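Local coordinates for protein phosphoribosylaminoimidazole carboxylase (Bombyx mori, PDB 4JA0) that probably carries out two steps of purine biosynthesis, joining an AIR carboxylase activity to a SAICAR synthetase activity in one polypeptide that assembles as an octamer, at residues V270-S275 against R299-H304. Numbering follows the deposited sequence.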
ATOM      1  N   VAL A 270     -17.120   1.947 -29.233  1.00  1.15           N
ATOM      2  CA  VAL A 270     -15.801   2.346 -29.713  1.00  2.69           C
ATOM      3  C   VAL A 270     -14.772   2.185 -28.597  1.00  1.91           C
ATOM      4  O   VAL A 270     -14.943   2.737 -27.502  1.00  1.40           O
ATOM      5  CB  VAL A 270     -15.797   3.801 -30.229  1.00  2.73           C
ATOM      6  CG1 VAL A 270     -14.470   4.119 -30.875  1.00  1.77           C
ATOM      7  CG2 VAL A 270     -16.921   4.003 -31.221  1.00  1.90           C
ATOM      8  N   VAL A 271     -13.712   1.427 -28.864  1.00  1.48           N
ATOM      9  CA  VAL A 271     -12.627   1.303 -27.906  1.00  2.72           C
ATOM     10  C   VAL A 271     -11.450   2.178 -28.325  1.00  2.87           C
ATOM     11  O   VAL A 271     -10.838   1.933 -29.356  1.00  4.28           O
ATOM     12  CB  VAL A 271     -12.157  -0.149 -27.789  1.00  2.83           C
ATOM     13  CG1 VAL A 271     -11.177  -0.282 -26.644  1.00  3.08           C
ATOM     14  CG2 VAL A 271     -13.341  -1.067 -27.550  1.00  0.64           C
ATOM     15  N   PHE A 272     -11.123   3.197 -27.537  1.00  5.43           N
ATOM     16  CA  PHE A 272      -9.922   3.991 -27.806  1.00  6.15           C
ATOM     17  C   PHE A 272      -8.767   3.433 -26.993  1.00  4.50           C
ATOM     18  O   PHE A 272      -8.857   3.379 -25.759  1.00 10.41           O
ATOM     19  CB  PHE A 272     -10.105   5.452 -27.382  1.00  9.00           C
ATOM     20  CG  PHE A 272     -10.971   6.263 -28.296  1.00 15.82           C
ATOM     21  CD1 PHE A 272     -11.334   5.796 -29.545  1.00 35.06           C
ATOM     22  CD2 PHE A 272     -11.404   7.518 -27.903  1.00 28.49           C
ATOM     23  CE1 PHE A 272     -12.134   6.569 -30.381  1.00 27.68           C
ATOM     24  CE2 PHE A 272     -12.206   8.285 -28.727  1.00 24.27           C
ATOM     25  CZ  PHE A 272     -12.570   7.811 -29.966  1.00 10.74           C
ATOM     26  N   MET A 273      -7.689   3.019 -27.655  1.00  2.91           N
ATOM     27  CA  MET A 273      -6.476   2.668 -26.925  1.00  3.55           C
ATOM     28  C   MET A 273      -5.430   3.768 -27.140  1.00  6.00           C
ATOM     29  O   MET A 273      -5.264   4.271 -28.260  1.00  2.31           O
ATOM     30  CB  MET A 273      -5.938   1.307 -27.361  1.00  1.29           C
ATOM     31  CG  MET A 273      -5.654   1.277 -28.818  1.00  5.51           C
ATOM     32  SD  MET A 273      -5.761  -0.321 -29.616  1.00 13.95           S
ATOM     33  CE  MET A 273      -4.165  -0.939 -29.173  1.00 13.22           C
ATOM     34  N   GLY A 274      -4.734   4.143 -26.066  1.00  9.53           N
ATOM     35  CA  GLY A 274      -3.731   5.202 -26.117  1.00  3.35           C
ATOM     36  C   GLY A 274      -2.444   4.833 -26.838  1.00  4.50           C
ATOM     37  O   GLY A 274      -1.680   5.704 -27.255  1.00  8.02           O
ATOM     38  N   SER A 275      -2.212   3.531 -26.980  1.00  7.13           N
ATOM     39  CA  SER A 275      -1.031   3.002 -27.668  1.00  7.69           C
ATOM     40  C   SER A 275      -1.367   1.698 -28.388  1.00 10.17           C
ATOM     41  O   SER A 275      -2.172   0.913 -27.895  1.00  9.57           O
ATOM     42  CB  SER A 275       0.095   2.732 -26.674  1.00  7.47           C
ATOM     43  OG  SER A 275       1.012   1.793 -27.216  1.00 10.65           O
ATOM     44  N   ARG A 299      -9.974   1.833 -32.047  1.00  1.06           N
ATOM     45  CA  ARG A 299      -9.260   3.009 -32.515  1.00  5.89           C
ATOM     46  C   ARG A 299      -8.030   3.297 -31.658  1.00  2.41           C
ATOM     47  O   ARG A 299      -8.012   3.017 -30.470  1.00  4.10           O
ATOM     48  CB  ARG A 299     -10.187   4.231 -32.551  1.00  8.47           C
ATOM     49  CG  ARG A 299     -11.500   4.001 -33.250  1.00  5.07           C
ATOM     50  CD  ARG A 299     -11.281   3.711 -34.712  1.00  4.20           C
ATOM     51  NE  ARG A 299     -10.461   4.747 -35.311  1.00  5.07           N
ATOM     52  CZ  ARG A 299     -10.954   5.829 -35.910  1.00  8.12           C
ATOM     53  NH1 ARG A 299     -12.269   6.009 -35.985  1.00  1.46           N
ATOM     54  NH2 ARG A 299     -10.127   6.738 -36.418  1.00  9.60           N
ATOM     55  N   VAL A 300      -7.002   3.858 -32.272  1.00  2.89           N
ATOM     56  CA  VAL A 300      -5.812   4.227 -31.543  1.00  2.57           C
ATOM     57  C   VAL A 300      -5.711   5.748 -31.523  1.00  1.01           C
ATOM     58  O   VAL A 300      -5.752   6.376 -32.565  1.00  4.22           O
ATOM     59  CB  VAL A 300      -4.543   3.606 -32.188  1.00  4.19           C
ATOM     60  CG1 VAL A 300      -3.268   4.025 -31.431  1.00  2.33           C
ATOM     61  CG2 VAL A 300      -4.657   2.098 -32.223  1.00  1.97           C
ATOM     62  N   THR A 301      -5.616   6.324 -30.329  1.00  2.02           N
ATOM     63  CA  THR A 301      -5.402   7.754 -30.129  1.00  4.40           C
ATOM     64  C   THR A 301      -5.002   8.054 -28.691  1.00  5.36           C
ATOM     65  O   THR A 301      -5.450   7.391 -27.749  1.00  5.19           O
ATOM     66  CB  THR A 301      -6.628   8.619 -30.504  1.00  7.65           C
ATOM     67  OG1 THR A 301      -6.263  10.011 -30.458  1.00 14.50           O
ATOM     68  CG2 THR A 301      -7.802   8.352 -29.554  1.00  6.54           C
ATOM     69  N   SER A 302      -4.188   9.090 -28.536  1.00  3.99           N
ATOM     70  CA  SER A 302      -3.646   9.494 -27.252  1.00  3.07           C
ATOM     71  C   SER A 302      -4.328  10.769 -26.771  1.00  2.66           C
ATOM     72  O   SER A 302      -4.603  11.661 -27.559  1.00  4.93           O
ATOM     73  CB  SER A 302      -2.135   9.725 -27.412  1.00  4.79           C
ATOM     74  OG  SER A 302      -1.444   9.868 -26.182  1.00 12.09           O
ATOM     75  N   ALA A 303      -4.637  10.862 -25.486  1.00  2.98           N
ATOM     76  CA  ALA A 303      -5.151  12.131 -24.972  1.00  2.74           C
ATOM     77  C   ALA A 303      -4.003  13.092 -24.567  1.00  9.54           C
ATOM     78  O   ALA A 303      -4.245  14.267 -24.242  1.00  6.04           O
ATOM     79  CB  ALA A 303      -6.081  11.888 -23.805  1.00  2.77           C
ATOM     80  N   HIS A 304      -2.767  12.585 -24.590  1.00  6.83           N
ATOM     81  CA  HIS A 304      -1.597  13.379 -24.250  1.00  5.51           C
ATOM     82  C   HIS A 304      -0.793  13.768 -25.497  1.00  6.40           C
ATOM     83  O   HIS A 304      -0.414  14.922 -25.676  1.00  2.31           O
ATOM     84  CB  HIS A 304      -0.689  12.594 -23.326  1.00  3.84           C
ATOM     85  CG  HIS A 304      -1.384  12.012 -22.138  1.00 13.90           C
ATOM     86  ND1 HIS A 304      -1.702  12.763 -21.023  1.00 20.58           N
ATOM     87  CD2 HIS A 304      -1.752  10.740 -21.853  1.00  8.32           C
ATOM     88  CE1 HIS A 304      -2.265  11.983 -20.114  1.00  9.47           C
ATOM     89  NE2 HIS A 304      -2.300  10.751 -20.591  1.00  9.80           N
TER
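Phe-272 and Met-273 pair in parallel with Arg-299 and Val-300, joining the two strands of a beta-alpha-beta unit at one edge of a Rossmann-like parallel sheet in the AIR carboxylase domain; helix 279-291 makes the crossover. Arg-299 bridges Val-271 and Met-273 of the one facing strand: Arg-299 N donates to Val-271 O (2.8 Å) and Arg-299 O accepts from Met-273 N (2.8 Å), both bonds almost straight. Thr-301 N reaches Met-273 O from a more tilted direction, 25° off the carbonyl plane, where strand gives way to loop.

The face carrying Phe-272 and Arg-299 is densely packed. Thr-301 CG2, set between its backbone N and carbonyl carbon, sits over one ring face in a CH-pi contact, 4.2 Å from the centroid. Arg-299 CG lies in the ring plane at the edge, while Arg-299 CB approaches Phe-272 CD1 obliquely, 3.6 Å away. Helices 307-317 and 336-343 enclose the ring further. The arginine chain then bends away, its guanidinium turned 82° from the ring plane; NH1 hydrogen-bonds to Tyr-317 OH and NH2 forms a salt bridge with Asp-417 of a second subunit. On the other face Met-273 CG and SD touch Val-300 CG2, and Leu-420 of that subunit packs on both residues.

Beyond the strand ends the contact loosens: Gly-274 and Ser-275 are partly exposed. What joins the segments there is a CA-H...O contact, Gly-274 CA to Thr-301 O, 3.2 Å.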